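Chinitase A (Streptomyces coelicolor, PDB 3EBV) probably hydrolyses internal bonds of chitin as a family 18 endochitinase, the present chain being its TIM-barrel glycosidase domain. Local coordinates at residues G83-V89 / D119-G123; V240-D245 / S286-V291. All coordinates share one frame; numbering follows the deposited sequence.

Contact 1. Residues G83-V89 / D119-G123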
ATOM      1  N   GLY A  83       8.058   2.751   7.355  1.00 13.48           N
ATOM      2  CA  GLY A  83       8.256   4.084   6.799  1.00 14.98           C
ATOM      3  C   GLY A  83       7.208   5.046   7.263  1.00 17.23           C
ATOM      4  O   GLY A  83       7.110   5.343   8.463  1.00 17.04           O
ATOM      5  N   GLY A  84       6.452   5.563   6.306  1.00 17.58           N
ATOM      6  CA  GLY A  84       5.467   6.574   6.618  1.00 19.95           C
ATOM      7  C   GLY A  84       6.096   7.943   6.489  1.00 21.77           C
ATOM      8  O   GLY A  84       7.328   8.071   6.386  1.00 21.01           O
ATOM      9  N   GLU A  85       5.263   8.986   6.488  1.00 23.26           N
ATOM     10  CA  GLU A  85       5.748  10.354   6.288  1.00 25.98           C
ATOM     11  C   GLU A  85       6.927  10.708   7.194  1.00 26.25           C
ATOM     12  O   GLU A  85       7.905  11.346   6.750  1.00 28.21           O
ATOM     13  CB  GLU A  85       4.606  11.354   6.516  1.00 27.29           C
ATOM     14  CG  GLU A  85       3.733  11.518   5.294  1.00 32.73           C
ATOM     15  CD  GLU A  85       2.767  12.680   5.417  1.00 40.37           C
ATOM     16  OE1 GLU A  85       2.599  13.199   6.556  1.00 42.92           O
ATOM     17  OE2 GLU A  85       2.179  13.057   4.366  1.00 44.24           O
ATOM     18  N   LYS A  86       6.837  10.286   8.451  1.00 25.58           N
ATOM     19  CA  LYS A  86       7.872  10.628   9.435  1.00 26.41           C
ATOM     20  C   LYS A  86       8.948   9.563   9.663  1.00 25.91           C
ATOM     21  O   LYS A  86       9.777   9.693  10.572  1.00 26.05           O
ATOM     22  CB  LYS A  86       7.217  11.068  10.749  1.00 27.43           C
ATOM     23  CG  LYS A  86       6.475  12.397  10.578  1.00 31.31           C
ATOM     24  CD  LYS A  86       6.170  13.080  11.905  1.00 38.22           C
ATOM     25  CE  LYS A  86       5.606  14.481  11.651  1.00 41.71           C
ATOM     26  NZ  LYS A  86       4.349  14.384  10.837  1.00 43.60           N
ATOM     27  N   GLY A  87       8.965   8.536   8.808  1.00 23.39           N
ATOM     28  CA  GLY A  87       9.903   7.411   8.990  1.00 22.51           C
ATOM     29  C   GLY A  87      11.359   7.826   8.776  1.00 22.56           C
ATOM     30  O   GLY A  87      11.660   8.739   7.991  1.00 21.54           O
ATOM     31  N   THR A  88      12.270   7.131   9.467  1.00 20.76           N
ATOM     32  CA  THR A  88      13.698   7.383   9.290  1.00 21.36           C
ATOM     33  C   THR A  88      14.479   6.086   9.003  1.00 21.01           C
ATOM     34  O   THR A  88      15.710   6.040   9.222  1.00 22.18           O
ATOM     35  CB  THR A  88      14.313   8.068  10.535  1.00 21.05           C
ATOM     36  OG1 THR A  88      14.075   7.243  11.669  1.00 22.34           O
ATOM     37  CG2 THR A  88      13.708   9.460  10.761  1.00 22.63           C
ATOM     38  N   VAL A  89      13.818   5.062   8.452  1.00 19.30           N
ATOM     39  CA  VAL A  89      14.513   3.809   8.072  1.00 18.18           C
ATOM     40  C   VAL A  89      15.356   4.022   6.797  1.00 18.59           C
ATOM     41  O   VAL A  89      14.862   4.643   5.844  1.00 18.74           O
ATOM     42  CB  VAL A  89      13.484   2.663   7.836  1.00 19.29           C
ATOM     43  CG1 VAL A  89      14.181   1.357   7.378  1.00 16.19           C
ATOM     44  CG2 VAL A  89      12.699   2.397   9.128  1.00 20.33           C
ATOM     45  N   ASP A 119       7.001   1.433   2.557  1.00 11.40           N
ATOM     46  CA  ASP A 119       6.507   2.793   2.472  1.00 11.08           C
ATOM     47  C   ASP A 119       7.563   3.784   2.988  1.00 11.94           C
ATOM     48  O   ASP A 119       7.218   4.770   3.667  1.00 13.28           O
ATOM     49  CB  ASP A 119       5.184   2.936   3.252  1.00 11.34           C
ATOM     50  CG  ASP A 119       4.530   4.289   3.060  1.00 15.08           C
ATOM     51  OD1 ASP A 119       4.814   5.008   2.070  1.00 13.85           O
ATOM     52  OD2 ASP A 119       3.721   4.637   3.956  1.00 18.69           O
ATOM     53  N   LEU A 120       8.819   3.548   2.611  1.00 11.84           N
ATOM     54  CA  LEU A 120       9.882   4.527   2.904  1.00 12.97           C
ATOM     55  C   LEU A 120       9.625   5.784   2.057  1.00 14.48           C
ATOM     56  O   LEU A 120       9.511   5.713   0.814  1.00 15.19           O
ATOM     57  CB  LEU A 120      11.267   3.968   2.580  1.00 13.63           C
ATOM     58  CG  LEU A 120      11.677   2.656   3.262  1.00 16.74           C
ATOM     59  CD1 LEU A 120      13.222   2.440   3.074  1.00 18.83           C
ATOM     60  CD2 LEU A 120      11.299   2.651   4.678  1.00 20.73           C
ATOM     61  N   GLU A 121       9.617   6.943   2.715  1.00 14.99           N
ATOM     62  CA  GLU A 121       9.436   8.223   1.999  1.00 16.26           C
ATOM     63  C   GLU A 121      10.663   9.121   2.073  1.00 17.42           C
ATOM     64  O   GLU A 121      10.624  10.308   1.684  1.00 18.74           O
ATOM     65  CB  GLU A 121       8.164   8.905   2.498  1.00 15.79           C
ATOM     66  CG  GLU A 121       6.974   7.971   2.280  1.00 18.40           C
ATOM     67  CD  GLU A 121       5.638   8.613   2.535  1.00 23.64           C
ATOM     68  OE1 GLU A 121       5.586   9.826   2.851  1.00 24.29           O
ATOM     69  OE2 GLU A 121       4.645   7.874   2.455  1.00 25.06           O
ATOM     70  N   ASN A 122      11.751   8.549   2.599  1.00 17.59           N
ATOM     71  CA  ASN A 122      12.995   9.300   2.816  1.00 17.87           C
ATOM     72  C   ASN A 122      14.105   8.778   1.919  1.00 18.62           C
ATOM     73  O   ASN A 122      15.302   8.969   2.203  1.00 20.35           O
ATOM     74  CB  ASN A 122      13.421   9.249   4.297  1.00 17.34           C
ATOM     75  CG  ASN A 122      13.647   7.823   4.797  1.00 19.55           C
ATOM     76  OD1 ASN A 122      12.959   6.887   4.371  1.00 18.10           O
ATOM     77  ND2 ASN A 122      14.570   7.657   5.756  1.00 19.78           N
ATOM     78  N   GLY A 123      13.706   8.102   0.838  1.00 18.43           N
ATOM     79  CA  GLY A 123      14.658   7.556  -0.139  1.00 18.45           C
ATOM     80  C   GLY A 123      14.472   6.050  -0.295  1.00 17.65           C
ATOM     81  O   GLY A 123      14.059   5.348   0.652  1.00 19.41           O
TER
HETATM   82  O   HOH W   1       9.677   7.085   5.560  1.00 15.83           O
HETATM   83  O   HOH W   2      15.228   5.536   3.110  1.00 18.67           O
HETATM   84  O   HOH W   3      11.667   5.407   6.531  1.00 19.54           O
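Gly83 and Gly84 meet Asp119 toward the C-terminal ends of the neighbouring parallel strands 77-84 and 115-120, the N-H of Gly84 donating a nearly straight bond of 2.9 Å to the carbonyl oxygen O of Asp119. The backbones come very close because glycine has no side chain: CA of Gly83 makes a C-H...O contact of 3.4 Å to O of Asp119, and a CB there would run into that oxygen. Gly84, whose backbone angles also favour glycine, opens a type I turn closed by N of Gly87 bonding to O of Gly84. The extended Glu121 chain lays OE1 alongside this turn, 3.5 Å from CG of Glu85, the carboxylate planes 74° apart. Its OE2 bonds to Gln179 and comes within 2.9 Å of OD1 of Asp119, a close approach of two acceptors and no hydrogen bond. On the apolar side CD2 of Leu120 lies 3.8 Å from CB of Val89. Asn122 folds CG between its backbone N and carbonyl carbon (chi1 59°), which brings ND2 within 3.0 Å of O of Val89. That oxygen lies near the amide plane, although the donor stands well above the carbonyl plane. An amide suits the place because OD1 of Asn122 also shares water 3 with N of Val89, while water 1 bridges N of Glu121 and O of Gly84. Asp119 and Glu121 fill the last two acidic positions of the family 18 DxxDxDxE signature, whose glutamate is the proton donor in characterised relatives; these bonds probably help hold the backbone carrying both acids.

Contact 2. Residues V240-D245 / S286-V291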
ATOM      1  N   VAL A 240     -12.802   6.727  -8.287  1.00 10.63           N
ATOM      2  CA  VAL A 240     -11.969   5.538  -8.195  1.00 10.27           C
ATOM      3  C   VAL A 240     -12.601   4.411  -9.040  1.00 10.77           C
ATOM      4  O   VAL A 240     -11.898   3.709  -9.796  1.00 10.93           O
ATOM      5  CB  VAL A 240     -11.822   5.009  -6.726  1.00 10.87           C
ATOM      6  CG1 VAL A 240     -10.912   3.779  -6.704  1.00 11.56           C
ATOM      7  CG2 VAL A 240     -11.288   6.139  -5.813  1.00 11.75           C
ATOM      8  N   ASN A 241     -13.906   4.204  -8.878  1.00 10.95           N
ATOM      9  CA  ASN A 241     -14.604   3.109  -9.604  1.00 10.20           C
ATOM     10  C   ASN A 241     -14.558   3.345 -11.108  1.00 10.28           C
ATOM     11  O   ASN A 241     -14.380   2.392 -11.851  1.00 11.32           O
ATOM     12  CB  ASN A 241     -16.050   2.976  -9.099  1.00 10.77           C
ATOM     13  CG  ASN A 241     -16.093   2.576  -7.638  1.00 11.75           C
ATOM     14  OD1 ASN A 241     -15.117   2.032  -7.104  1.00 11.92           O
ATOM     15  ND2 ASN A 241     -17.248   2.797  -6.987  1.00 13.93           N
ATOM     16  N   ALA A 242     -14.678   4.609 -11.533  1.00 10.04           N
ATOM     17  CA  ALA A 242     -14.525   4.904 -12.960  1.00 10.60           C
ATOM     18  C   ALA A 242     -13.130   4.555 -13.467  1.00 10.84           C
ATOM     19  O   ALA A 242     -12.968   3.984 -14.572  1.00 11.26           O
ATOM     20  CB  ALA A 242     -14.850   6.340 -13.238  1.00 11.06           C
ATOM     21  N   ALA A 243     -12.098   4.906 -12.706  1.00 10.06           N
ATOM     22  CA  ALA A 243     -10.748   4.580 -13.142  1.00  9.73           C
ATOM     23  C   ALA A 243     -10.555   3.053 -13.241  1.00 10.08           C
ATOM     24  O   ALA A 243      -9.884   2.547 -14.141  1.00 10.07           O
ATOM     25  CB  ALA A 243      -9.715   5.196 -12.145  1.00 11.07           C
ATOM     26  N   LEU A 244     -11.081   2.338 -12.245  1.00  9.50           N
ATOM     27  CA  LEU A 244     -11.017   0.866 -12.278  1.00 10.30           C
ATOM     28  C   LEU A 244     -11.711   0.329 -13.539  1.00 11.13           C
ATOM     29  O   LEU A 244     -11.153  -0.548 -14.187  1.00 12.01           O
ATOM     30  CB  LEU A 244     -11.667   0.280 -11.015  1.00 11.39           C
ATOM     31  CG  LEU A 244     -10.884   0.551  -9.712  1.00 10.89           C
ATOM     32  CD1 LEU A 244     -11.847   0.141  -8.570  1.00 13.00           C
ATOM     33  CD2 LEU A 244      -9.590  -0.247  -9.671  1.00 10.85           C
ATOM     34  N   ASP A 245     -12.897   0.870 -13.826  1.00 10.95           N
ATOM     35  CA  ASP A 245     -13.648   0.476 -15.051  1.00 11.45           C
ATOM     36  C   ASP A 245     -12.813   0.788 -16.280  1.00 11.74           C
ATOM     37  O   ASP A 245     -12.778   0.004 -17.243  1.00 11.98           O
ATOM     38  CB  ASP A 245     -14.963   1.225 -15.128  1.00 11.76           C
ATOM     39  CG  ASP A 245     -15.972   0.744 -14.095  1.00 12.84           C
ATOM     40  OD1 ASP A 245     -15.708  -0.296 -13.437  1.00 14.36           O
ATOM     41  OD2 ASP A 245     -17.002   1.437 -14.008  1.00 14.76           O
ATOM     42  N   SER A 286     -18.197   1.744  -1.047  1.00 11.09           N
ATOM     43  CA  SER A 286     -18.439   1.886  -2.504  1.00 11.31           C
ATOM     44  C   SER A 286     -17.287   1.248  -3.275  1.00 12.16           C
ATOM     45  O   SER A 286     -17.538   0.458  -4.197  1.00 12.46           O
ATOM     46  CB  SER A 286     -18.584   3.345  -2.868  1.00 11.44           C
ATOM     47  OG  SER A 286     -18.473   3.487  -4.290  1.00 13.16           O
ATOM     48  N   VAL A 287     -16.040   1.614  -2.954  1.00 11.90           N
ATOM     49  CA  VAL A 287     -14.876   1.032  -3.665  1.00 11.50           C
ATOM     50  C   VAL A 287     -14.762  -0.456  -3.395  1.00 13.02           C
ATOM     51  O   VAL A 287     -14.480  -1.247  -4.306  1.00 13.24           O
ATOM     52  CB  VAL A 287     -13.569   1.797  -3.340  1.00 11.80           C
ATOM     53  CG1 VAL A 287     -12.387   1.144  -4.062  1.00 12.84           C
ATOM     54  CG2 VAL A 287     -13.749   3.261  -3.682  1.00 11.35           C
ATOM     55  N   GLY A 288     -14.992  -0.888  -2.155  1.00 12.35           N
ATOM     56  CA  GLY A 288     -14.940  -2.331  -1.858  1.00 13.67           C
ATOM     57  C   GLY A 288     -15.944  -3.138  -2.675  1.00 14.45           C
ATOM     58  O   GLY A 288     -15.570  -4.172  -3.257  1.00 16.25           O
ATOM     59  N   ALA A 289     -17.196  -2.671  -2.730  1.00 14.44           N
ATOM     60  CA  ALA A 289     -18.218  -3.370  -3.513  1.00 15.07           C
ATOM     61  C   ALA A 289     -17.754  -3.418  -4.975  1.00 15.47           C
ATOM     62  O   ALA A 289     -17.899  -4.447  -5.644  1.00 16.44           O
ATOM     63  CB  ALA A 289     -19.564  -2.661  -3.421  1.00 15.87           C
ATOM     64  N   HIS A 290     -17.191  -2.315  -5.465  1.00 14.22           N
ATOM     65  CA  HIS A 290     -16.835  -2.259  -6.894  1.00 14.33           C
ATOM     66  C   HIS A 290     -15.675  -3.189  -7.215  1.00 15.14           C
ATOM     67  O   HIS A 290     -15.692  -3.928  -8.232  1.00 15.51           O
ATOM     68  CB  HIS A 290     -16.492  -0.842  -7.312  1.00 13.92           C
ATOM     69  CG  HIS A 290     -16.681  -0.614  -8.775  1.00 13.98           C
ATOM     70  ND1 HIS A 290     -17.938  -0.438  -9.323  1.00 16.41           N
ATOM     71  CD2 HIS A 290     -15.801  -0.550  -9.805  1.00 14.06           C
ATOM     72  CE1 HIS A 290     -17.816  -0.258 -10.632  1.00 18.11           C
ATOM     73  NE2 HIS A 290     -16.533  -0.328 -10.950  1.00 14.97           N
ATOM     74  N   VAL A 291     -14.653  -3.183  -6.357  1.00 14.12           N
ATOM     75  CA  VAL A 291     -13.479  -4.041  -6.559  1.00 14.63           C
ATOM     76  C   VAL A 291     -13.874  -5.514  -6.483  1.00 16.59           C
ATOM     77  O   VAL A 291     -13.425  -6.328  -7.310  1.00 18.55           O
ATOM     78  CB  VAL A 291     -12.341  -3.701  -5.550  1.00 13.64           C
ATOM     79  CG1 VAL A 291     -11.237  -4.779  -5.515  1.00 15.81           C
ATOM     80  CG2 VAL A 291     -11.739  -2.319  -5.876  1.00 14.94           C
TER
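His290 reaches across to Asp245, its NE2 donating an almost straight hydrogen bond of 2.6 Å to OD1 of Asp245. The bond lies in the plane of the ring but is tilted out of the carboxylate plane, meeting OD1 on its syn side. With CG anti to the backbone N (chi1 -156°), the ring extends toward the other helix and one of its faces lies against Asn241, whose CB stands 3.6 Å from the centre of the His290 ring as a CH-pi contact. The Asn241 amide is stacked only 17° from the ring plane; its ND2 makes a weak bond to OG of Ser286, whereas its buried OD1 finds no polar partner and rests 3.2 Å from CB of His290. Were His290 replaced by an alanine, Asp245 would be likely to lose this N-H donor and the Asn241 amide the flat group it stacks on. Beside these polar groups the aliphatic chains pack, CD1 of Leu244 meeting CG2 of Val291 at 3.6 Å, and Val240 crossing Val287. Farther out, Asn252 bonds to OD2 of Asp245, helping to set the carboxylate's rotation; the negative charge would tend to favour a protonated histidine. Leu244 also packs on Leu221 of strand 219-224. Helix 237-249 follows that strand, and helix 282-292 comes after strand 267-271 and the short helix 273-278. The segment axes run nearly parallel, 10.1 Å apart at -18°, as expected of adjacent helices in the outer layer of a TIM barrel.

Contact 1 and contact 2 lie on opposite sides of the chain's centre, their own centres 28 Å apart and their nearest atoms about 18 Å apart, so neither touches the other. They illustrate two layers of one barrel. Residues 83-89 and 119-123 belong to the C-terminal ends of inner parallel strands, where family 18 enzymes carry their catalytic acid; residues 240-245 and 286-291 belong to the helical coat. Along the chain they follow in series, the first in a beta-alpha-beta unit early in the barrel, the second in its closing part. Contact 2 is helix-helix packing in the outer layer, far from the probable active site, to which contact 1 contributes Asp119 and Glu121.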